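Local coordinates for oxysterol-binding protein homolog 3 (Saccharomyces cerevisiae, PDB 4IC4), which carries lipids in a hydrophobic pocket and transfers them between membranes in a phosphoinositide-coupled way, and helps maintain the distribution of sterol in the cell, at residues E67-L72 with K300-L305; K87-P92 with L158-S163; F97-A102 with F248-I253. One frame throughout, in Å; residues are numbered along the deposited sequence.

Contact 1. Residues E67-L72 with K300-L305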
loop_
_atom_site.group_PDB
_atom_site.type_symbol
_atom_site.label_atom_id
_atom_site.label_comp_id
_atom_site.label_asym_id
_atom_site.label_seq_id
_atom_site.Cartn_x
_atom_site.Cartn_y
_atom_site.Cartn_z
ATOM N N GLU A 67 9.765 2.203 -9.432
ATOM C CA GLU A 67 9.843 0.755 -9.300
ATOM C C GLU A 67 8.646 0.358 -10.176
ATOM O O GLU A 67 7.724 1.160 -10.361
ATOM C CB GLU A 67 9.674 0.299 -7.846
ATOM C CG GLU A 67 8.482 0.871 -7.117
ATOM C CD GLU A 67 8.406 0.394 -5.678
ATOM O OE1 GLU A 67 9.420 -0.131 -5.171
ATOM O OE2 GLU A 67 7.337 0.553 -5.055
ATOM N N PRO A 68 8.642 -0.864 -10.726
ATOM C CA PRO A 68 7.549 -1.306 -11.598
ATOM C C PRO A 68 6.156 -1.630 -11.060
ATOM O O PRO A 68 5.601 -2.680 -11.372
ATOM C CB PRO A 68 8.170 -2.481 -12.352
ATOM C CG PRO A 68 9.064 -3.083 -11.327
ATOM C CD PRO A 68 9.709 -1.880 -10.663
ATOM N N ILE A 69 5.598 -0.727 -10.262
ATOM C CA ILE A 69 4.229 -0.879 -9.754
ATOM C C ILE A 69 3.651 0.519 -9.556
ATOM O O ILE A 69 4.396 1.502 -9.502
ATOM C CB ILE A 69 4.129 -1.645 -8.392
ATOM C CG1 ILE A 69 4.918 -0.916 -7.305
ATOM C CG2 ILE A 69 4.568 -3.093 -8.561
ATOM C CD1 ILE A 69 4.610 -1.437 -5.910
ATOM N N SER A 70 2.326 0.615 -9.476
ATOM C CA SER A 70 1.670 1.905 -9.262
ATOM C C SER A 70 1.414 2.089 -7.770
ATOM O O SER A 70 1.555 1.145 -6.990
ATOM C CB SER A 70 0.335 1.965 -10.009
ATOM O OG SER A 70 -0.640 1.162 -9.362
ATOM N N ILE A 71 1.029 3.296 -7.366
ATOM C CA ILE A 71 0.766 3.531 -5.948
ATOM C C ILE A 71 -0.406 2.672 -5.470
ATOM O O ILE A 71 -0.441 2.251 -4.315
ATOM C CB ILE A 71 0.465 5.017 -5.662
ATOM C CG1 ILE A 71 1.693 5.862 -6.006
ATOM C CG2 ILE A 71 0.094 5.202 -4.185
ATOM C CD1 ILE A 71 1.503 7.347 -5.769
ATOM N N LEU A 72 -1.366 2.406 -6.352
ATOM C CA LEU A 72 -2.496 1.565 -5.967
ATOM C C LEU A 72 -1.975 0.180 -5.595
ATOM O O LEU A 72 -2.446 -0.436 -4.636
ATOM C CB LEU A 72 -3.499 1.443 -7.116
ATOM C CG LEU A 72 -4.220 2.726 -7.539
ATOM C CD1 LEU A 72 -5.060 2.450 -8.786
ATOM C CD2 LEU A 72 -5.096 3.227 -6.402
ATOM N N LYS A 300 7.859 -11.365 -2.509
ATOM C CA LYS A 300 7.232 -12.186 -3.529
ATOM C C LYS A 300 5.854 -11.604 -3.827
ATOM O O LYS A 300 5.411 -11.599 -4.970
ATOM C CB LYS A 300 7.114 -13.638 -3.065
ATOM C CG LYS A 300 8.436 -14.373 -3.115
ATOM C CD LYS A 300 8.298 -15.821 -2.687
ATOM C CE LYS A 300 9.637 -16.536 -2.783
ATOM N NZ LYS A 300 9.532 -17.956 -2.352
ATOM N N PHE A 301 5.191 -11.091 -2.792
ATOM C CA PHE A 301 3.864 -10.502 -2.958
ATOM C C PHE A 301 3.959 -9.287 -3.889
ATOM O O PHE A 301 3.127 -9.113 -4.781
ATOM C CB PHE A 301 3.301 -10.080 -1.593
ATOM C CG PHE A 301 1.842 -9.691 -1.622
ATOM C CD1 PHE A 301 0.844 -10.662 -1.648
ATOM C CD2 PHE A 301 1.465 -8.351 -1.601
ATOM C CE1 PHE A 301 -0.505 -10.307 -1.647
ATOM C CE2 PHE A 301 0.111 -7.987 -1.599
ATOM C CZ PHE A 301 -0.870 -8.967 -1.621
ATOM N N THR A 302 4.977 -8.453 -3.691
ATOM C CA THR A 302 5.147 -7.277 -4.541
ATOM C C THR A 302 5.336 -7.702 -5.994
ATOM O O THR A 302 4.743 -7.129 -6.906
ATOM C CB THR A 302 6.391 -6.455 -4.154
ATOM O OG1 THR A 302 6.485 -6.355 -2.729
ATOM C CG2 THR A 302 6.303 -5.052 -4.759
ATOM N N ALA A 303 6.181 -8.708 -6.198
ATOM C CA ALA A 303 6.474 -9.207 -7.533
ATOM C C ALA A 303 5.253 -9.768 -8.245
ATOM O O ALA A 303 5.211 -9.819 -9.476
ATOM C CB ALA A 303 7.569 -10.268 -7.454
ATOM N N ASN A 304 4.256 -10.183 -7.469
ATOM C CA ASN A 304 3.042 -10.755 -8.031
ATOM C C ASN A 304 1.941 -9.749 -8.332
ATOM O O ASN A 304 0.981 -10.071 -9.028
ATOM C CB ASN A 304 2.504 -11.840 -7.096
ATOM C CG ASN A 304 3.362 -13.086 -7.111
ATOM O OD1 ASN A 304 3.990 -13.395 -8.125
ATOM N ND2 ASN A 304 3.381 -13.818 -6.003
ATOM N N LEU A 305 2.090 -8.531 -7.822
ATOM C CA LEU A 305 1.089 -7.488 -8.018
ATOM C C LEU A 305 0.776 -7.155 -9.473
ATOM O O LEU A 305 -0.391 -7.018 -9.853
ATOM C CB LEU A 305 1.533 -6.204 -7.306
ATOM C CG LEU A 305 1.524 -6.202 -5.774
ATOM C CD1 LEU A 305 2.297 -4.993 -5.277
ATOM C CD2 LEU A 305 0.088 -6.192 -5.256
#

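Contact 2. Residues K87-P92 with L158-S163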
loop_
_atom_site.group_PDB
_atom_site.type_symbol
_atom_site.label_atom_id
_atom_site.label_comp_id
_atom_site.label_asym_id
_atom_site.label_seq_id
_atom_site.Cartn_x
_atom_site.Cartn_y
_atom_site.Cartn_z
ATOM N N LYS A 87 -7.435 -14.583 11.204
ATOM C CA LYS A 87 -7.130 -15.201 12.492
ATOM C C LYS A 87 -7.728 -14.372 13.624
ATOM O O LYS A 87 -8.184 -14.916 14.634
ATOM C CB LYS A 87 -5.617 -15.319 12.688
ATOM C CG LYS A 87 -5.221 -15.961 14.010
ATOM C CD LYS A 87 -3.711 -16.121 14.156
ATOM C CE LYS A 87 -3.140 -17.128 13.171
ATOM N NZ LYS A 87 -3.234 -16.663 11.762
ATOM N N ALA A 88 -7.732 -13.056 13.447
ATOM C CA ALA A 88 -8.277 -12.158 14.455
ATOM C C ALA A 88 -9.747 -12.461 14.733
ATOM O O ALA A 88 -10.176 -12.442 15.888
ATOM C CB ALA A 88 -8.110 -10.701 14.006
ATOM N N THR A 89 -10.514 -12.750 13.685
ATOM C CA THR A 89 -11.937 -13.048 13.843
ATOM C C THR A 89 -12.176 -14.386 14.531
ATOM O O THR A 89 -13.317 -14.726 14.846
ATOM C CB THR A 89 -12.684 -13.093 12.483
ATOM O OG1 THR A 89 -12.229 -14.217 11.717
ATOM C CG2 THR A 89 -12.454 -11.809 11.699
ATOM N N GLN A 90 -11.108 -15.138 14.772
ATOM C CA GLN A 90 -11.233 -16.449 15.401
ATOM C C GLN A 90 -10.583 -16.516 16.782
ATOM O O GLN A 90 -10.575 -17.571 17.418
ATOM C CB GLN A 90 -10.617 -17.507 14.480
ATOM C CG GLN A 90 -11.083 -17.389 13.035
ATOM C CD GLN A 90 -10.296 -18.268 12.080
ATOM O OE1 GLN A 90 -9.130 -18.581 12.321
ATOM N NE2 GLN A 90 -10.926 -18.652 10.974
ATOM N N ARG A 91 -10.054 -15.390 17.249
ATOM C CA ARG A 91 -9.393 -15.333 18.551
ATOM C C ARG A 91 -10.158 -14.476 19.556
ATOM O O ARG A 91 -10.916 -13.586 19.176
ATOM C CB ARG A 91 -7.977 -14.777 18.380
ATOM C CG ARG A 91 -7.079 -15.637 17.505
ATOM C CD ARG A 91 -6.407 -16.739 18.304
ATOM N NE ARG A 91 -5.440 -16.192 19.252
ATOM C CZ ARG A 91 -4.601 -16.926 19.974
ATOM N NH1 ARG A 91 -3.755 -16.338 20.811
ATOM N NH2 ARG A 91 -4.602 -18.248 19.861
ATOM N N PRO A 92 -9.967 -14.738 20.860
ATOM C CA PRO A 92 -10.651 -13.977 21.911
ATOM C C PRO A 92 -10.079 -12.574 22.121
ATOM O O PRO A 92 -10.749 -11.698 22.667
ATOM C CB PRO A 92 -10.476 -14.866 23.138
ATOM C CG PRO A 92 -9.121 -15.459 22.914
ATOM C CD PRO A 92 -9.168 -15.833 21.444
ATOM N N LEU A 158 -14.872 -13.263 3.517
ATOM C CA LEU A 158 -16.142 -13.737 4.051
ATOM C C LEU A 158 -16.366 -13.247 5.481
ATOM O O LEU A 158 -17.499 -12.957 5.878
ATOM C CB LEU A 158 -16.184 -15.269 4.046
ATOM C CG LEU A 158 -17.377 -15.913 4.762
ATOM C CD1 LEU A 158 -18.649 -15.621 3.989
ATOM C CD2 LEU A 158 -17.165 -17.413 4.879
ATOM N N ASP A 159 -15.283 -13.123 6.244
ATOM C CA ASP A 159 -15.399 -12.738 7.648
ATOM C C ASP A 159 -14.991 -11.322 8.045
ATOM O O ASP A 159 -15.090 -10.956 9.214
ATOM C CB ASP A 159 -14.629 -13.747 8.504
ATOM C CG ASP A 159 -15.015 -15.182 8.197
ATOM O OD1 ASP A 159 -16.227 -15.454 8.069
ATOM O OD2 ASP A 159 -14.110 -16.032 8.082
ATOM N N TRP A 160 -14.533 -10.526 7.088
ATOM C CA TRP A 160 -14.128 -9.156 7.384
ATOM C C TRP A 160 -14.016 -8.351 6.109
ATOM O O TRP A 160 -13.943 -8.900 5.013
ATOM C CB TRP A 160 -12.771 -9.115 8.113
ATOM C CG TRP A 160 -11.650 -9.856 7.410
ATOM C CD1 TRP A 160 -11.206 -11.117 7.690
ATOM C CD2 TRP A 160 -10.858 -9.390 6.306
ATOM N NE1 TRP A 160 -10.188 -11.466 6.831
ATOM C CE2 TRP A 160 -9.955 -10.425 5.971
ATOM C CE3 TRP A 160 -10.825 -8.198 5.565
ATOM C CZ2 TRP A 160 -9.028 -10.309 4.926
ATOM C CZ3 TRP A 160 -9.899 -8.084 4.521
ATOM C CH2 TRP A 160 -9.016 -9.135 4.215
ATOM N N GLU A 161 -14.034 -7.036 6.257
ATOM C CA GLU A 161 -13.875 -6.153 5.115
ATOM C C GLU A 161 -13.146 -4.921 5.608
ATOM O O GLU A 161 -13.161 -4.613 6.802
ATOM C CB GLU A 161 -15.223 -5.778 4.496
ATOM C CG GLU A 161 -16.181 -5.058 5.419
ATOM C CD GLU A 161 -17.441 -4.622 4.698
ATOM O OE1 GLU A 161 -18.077 -5.471 4.036
ATOM O OE2 GLU A 161 -17.795 -3.428 4.796
ATOM N N CYS A 162 -12.493 -4.219 4.692
ATOM C CA CYS A 162 -11.738 -3.037 5.060
ATOM C C CYS A 162 -11.879 -1.955 4.001
ATOM O O CYS A 162 -11.820 -2.237 2.807
ATOM C CB CYS A 162 -10.263 -3.407 5.230
ATOM S SG CYS A 162 -9.263 -2.146 6.043
ATOM N N SER A 163 -12.090 -0.721 4.451
ATOM C CA SER A 163 -12.221 0.426 3.564
ATOM C C SER A 163 -11.102 1.403 3.912
ATOM O O SER A 163 -10.662 1.485 5.064
ATOM C CB SER A 163 -13.585 1.088 3.755
ATOM O OG SER A 163 -13.741 1.526 5.093
HETATM O O HOH W 1 -13.415 -16.439 10.896
#

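Contact 3. Residues F97-A102 with F248-I253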
loop_
_atom_site.group_PDB
_atom_site.type_symbol
_atom_site.label_atom_id
_atom_site.label_comp_id
_atom_site.label_asym_id
_atom_site.label_seq_id
_atom_site.Cartn_x
_atom_site.Cartn_y
_atom_site.Cartn_z
ATOM N N PHE A 97 -4.079 -9.301 17.015
ATOM C CA PHE A 97 -3.786 -9.652 15.633
ATOM C C PHE A 97 -4.040 -8.491 14.680
ATOM O O PHE A 97 -3.359 -8.354 13.659
ATOM C CB PHE A 97 -4.586 -10.895 15.238
ATOM C CG PHE A 97 -4.227 -12.103 16.051
ATOM C CD1 PHE A 97 -4.862 -12.356 17.261
ATOM C CD2 PHE A 97 -3.182 -12.931 15.658
ATOM C CE1 PHE A 97 -4.452 -13.414 18.075
ATOM C CE2 PHE A 97 -2.765 -13.990 16.464
ATOM C CZ PHE A 97 -3.402 -14.229 17.672
ATOM N N VAL A 98 -5.015 -7.649 15.007
ATOM C CA VAL A 98 -5.282 -6.487 14.167
ATOM C C VAL A 98 -4.067 -5.565 14.281
ATOM O O VAL A 98 -3.646 -4.951 13.302
ATOM C CB VAL A 98 -6.558 -5.738 14.618
ATOM C CG1 VAL A 98 -6.719 -4.448 13.825
ATOM C CG2 VAL A 98 -7.775 -6.623 14.412
ATOM N N SER A 99 -3.487 -5.485 15.476
ATOM C CA SER A 99 -2.309 -4.650 15.683
ATOM C C SER A 99 -1.142 -5.187 14.854
ATOM O O SER A 99 -0.407 -4.424 14.228
ATOM C CB SER A 99 -1.926 -4.623 17.162
ATOM O OG SER A 99 -2.937 -3.991 17.930
ATOM N N ALA A 100 -0.970 -6.505 14.854
ATOM C CA ALA A 100 0.101 -7.123 14.078
ATOM C C ALA A 100 -0.111 -6.775 12.607
ATOM O O ALA A 100 0.833 -6.433 11.889
ATOM C CB ALA A 100 0.082 -8.642 14.269
ATOM N N PHE A 101 -1.358 -6.868 12.159
ATOM C CA PHE A 101 -1.681 -6.551 10.774
ATOM C C PHE A 101 -1.339 -5.098 10.457
ATOM O O PHE A 101 -0.739 -4.807 9.426
ATOM C CB PHE A 101 -3.169 -6.789 10.504
ATOM C CG PHE A 101 -3.601 -6.393 9.117
ATOM C CD1 PHE A 101 -3.305 -7.204 8.025
ATOM C CD2 PHE A 101 -4.268 -5.193 8.902
ATOM C CE1 PHE A 101 -3.670 -6.821 6.733
ATOM C CE2 PHE A 101 -4.638 -4.800 7.611
ATOM C CZ PHE A 101 -4.337 -5.620 6.524
ATOM N N ALA A 102 -1.712 -4.191 11.357
ATOM C CA ALA A 102 -1.465 -2.766 11.163
ATOM C C ALA A 102 0.009 -2.410 11.005
ATOM O O ALA A 102 0.358 -1.493 10.262
ATOM C CB ALA A 102 -2.065 -1.976 12.320
ATOM N N PHE A 248 10.009 -2.398 18.235
ATOM C CA PHE A 248 8.820 -1.682 18.673
ATOM C C PHE A 248 8.109 -2.474 19.759
ATOM O O PHE A 248 8.328 -3.676 19.910
ATOM C CB PHE A 248 7.881 -1.438 17.489
ATOM C CG PHE A 248 7.261 -2.690 16.934
ATOM C CD1 PHE A 248 6.104 -3.217 17.495
ATOM C CD2 PHE A 248 7.845 -3.347 15.859
ATOM C CE1 PHE A 248 5.537 -4.386 16.988
ATOM C CE2 PHE A 248 7.290 -4.511 15.347
ATOM C CZ PHE A 248 6.133 -5.033 15.910
ATOM N N LYS A 249 7.266 -1.786 20.519
ATOM C CA LYS A 249 6.513 -2.402 21.600
ATOM C C LYS A 249 5.038 -2.089 21.406
ATOM O O LYS A 249 4.682 -1.046 20.856
ATOM C CB LYS A 249 6.975 -1.849 22.953
ATOM C CG LYS A 249 8.428 -2.142 23.301
ATOM C CD LYS A 249 8.662 -3.627 23.529
ATOM C CE LYS A 249 10.066 -3.884 24.062
ATOM N NZ LYS A 249 10.308 -5.326 24.336
ATOM N N VAL A 250 4.182 -3.002 21.841
ATOM C CA VAL A 250 2.744 -2.811 21.725
ATOM C C VAL A 250 2.102 -3.025 23.087
ATOM O O VAL A 250 2.326 -4.049 23.733
ATOM C CB VAL A 250 2.113 -3.809 20.732
ATOM C CG1 VAL A 250 0.629 -3.510 20.559
ATOM C CG2 VAL A 250 2.835 -3.740 19.394
ATOM N N SER A 251 1.314 -2.049 23.521
ATOM C CA SER A 251 0.624 -2.141 24.800
ATOM C C SER A 251 -0.869 -2.256 24.526
ATOM O O SER A 251 -1.480 -1.335 23.974
ATOM C CB SER A 251 0.908 -0.899 25.647
ATOM O OG SER A 251 2.295 -0.767 25.905
ATOM N N ILE A 252 -1.448 -3.394 24.896
ATOM C CA ILE A 252 -2.870 -3.638 24.690
ATOM C C ILE A 252 -3.642 -3.278 25.951
ATOM O O ILE A 252 -3.392 -3.837 27.018
ATOM C CB ILE A 252 -3.138 -5.119 24.353
ATOM C CG1 ILE A 252 -2.374 -5.515 23.085
ATOM C CG2 ILE A 252 -4.628 -5.349 24.173
ATOM C CD1 ILE A 252 -2.793 -4.754 21.847
ATOM N N ILE A 253 -4.583 -2.351 25.823
ATOM C CA ILE A 253 -5.372 -1.910 26.964
ATOM C C ILE A 253 -6.863 -2.154 26.761
ATOM O O ILE A 253 -7.533 -1.401 26.053
ATOM C CB ILE A 253 -5.153 -0.404 27.232
ATOM C CG1 ILE A 253 -3.660 -0.121 27.423
ATOM C CG2 ILE A 253 -5.934 0.026 28.466
ATOM C CD1 ILE A 253 -3.043 -0.819 28.618
#

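Contact 1. Residues E67-L72 with K300-L305
I69 packs against T302 and L305 in the buried interior of the OSBP-related domain. The segment 67-72 makes an inverse gamma turn centred on P68 and then enters helix 71-76. The other segment lies on helix 300-305. The side chain of I69 does the work on its side. At CB it branches. CG2 lies beside the backbone N and faces the helix, 4.4 Å from L305 CD1. CG1 takes the crowded position between the backbone N and the carbonyl carbon (chi1 60°). From there the chain runs on extended (chi2 167°) and delivers CD1 to the helix. CD1 is 4.2 Å from T302 CG2 and 4.3 Å from L305 CD1, so one methyl meets two residues. The side chains of I69 and T302 cross at about a right angle.

T302 gives only its methyl to I69. Its OG1 is hydrogen-bonded to E77 and T299. I69 also touches R114 and P119, and its side chain is about 9 Å from that of K118, which binds phosphatidylinositol 4-phosphate. The backbone of E67 is hydrogen-bonded to K118. The packing thus lies near that residue, not at it. S70 is the N-cap of the helix that follows. The gamma turn is closed by I69 N, which donates to E67 O at 2.8 Å.

Contact 2. Residues K87-P92 with L158-S163
T89 CG2 comes obliquely to the indole of W160 and stops 4.3 Å from W160 CD1. The ring of H157 is stacked with the indole, and A82 also touches W160. The ring nitrogen NE1 is hydrogen-bonded to T86 OG1, on helix 83-88 just ahead of the segment, which helps fix the rotation of the indole. The second flat group is the carboxylate of D159. It does not touch T89 directly, but a water reaches its OD2.

T89 is the side chain that carries the contact. Its CG2 is 3.7 Å from D159 O, a plain van der Waals touch. Its OG1 sits 4.0 Å from D159 CB, and the two side chains cross at about a right angle. At chi1 67° OG1 lies between the backbone N and the carbonyl carbon, where it bonds to T86 O of its own helix and to the water.

The water donates to T89 OG1 at 2.6 Å. It also donates, weakly, to D159 OD2 at 2.9 Å. Q90 NE2 gives it a third, weak bond at 3.3 Å. No direct hydrogen bond joins the two segments, so this water is their polar link.

A type I turn from A88 to R91 leads the chain away from helix 83-88, and this corner meets the start of strand 160-172. F189 of strand 177-189 touches A88 and T89, while A88 packs on F97 and V98 of helix 94-104.

Contact 3. Residues F97-A102 with F248-I253
S99 OG is gripped by two hydrogen bonds and also touches I252. One bond is to I95 O, a turn earlier in the same helix, and the other is to S231 OG on strand 230-235. This buried hydroxyl is thus tied to its own helix and to the strand beside 247-253. OG sits beside the backbone N of S99 (chi1 -65°), which lets it turn back to the I95 carbonyl.

Across the contact S99 OG is 4.0 Å from I252 CD1. I252 reaches it by a double bend (chi1 -59°, chi2 -62°) that swings CD1 over to the helix. V250 adds a looser touch, with its CG1 4.4 Å from S99 CB. The other methyl of V250 serves its own strand. V250 CG2 lies in the plane of the F248 ring, at its edge, 3.7 Å from F248 CE1.

S99 is small and is the one residue of its segment that meets this strand. V98, F101 and A102 of the same helix touch W198 on strand 195-199. Helix 94-104 is therefore packed against several strands of the curved antiparallel wall, consistent with the beta-barrel fold of OSBP-related domains.

Overall arrangement
From the N terminus the chain passes the first halves of contacts 1, 2 and 3 within some 35 residues. They lie on or next to helices 71-76, 83-88 and 94-104. The antiparallel strands follow. Contact 2 closes its loop first, at strand 160-172. Contact 3 closes at strand 247-253, so these two loops cross. Contact 1 closes last, at helix 300-305, and encloses both. Contacts 2 and 3 touch where F97 lies against K87 and R91; their centres are about 15 Å apart. Contact 1 stands apart, its centre about 25 and 26 Å from theirs, respectively. Contacts 2 and 3 tie the early helices to the barrel strands; contact 1 ties the early chain to the region after them.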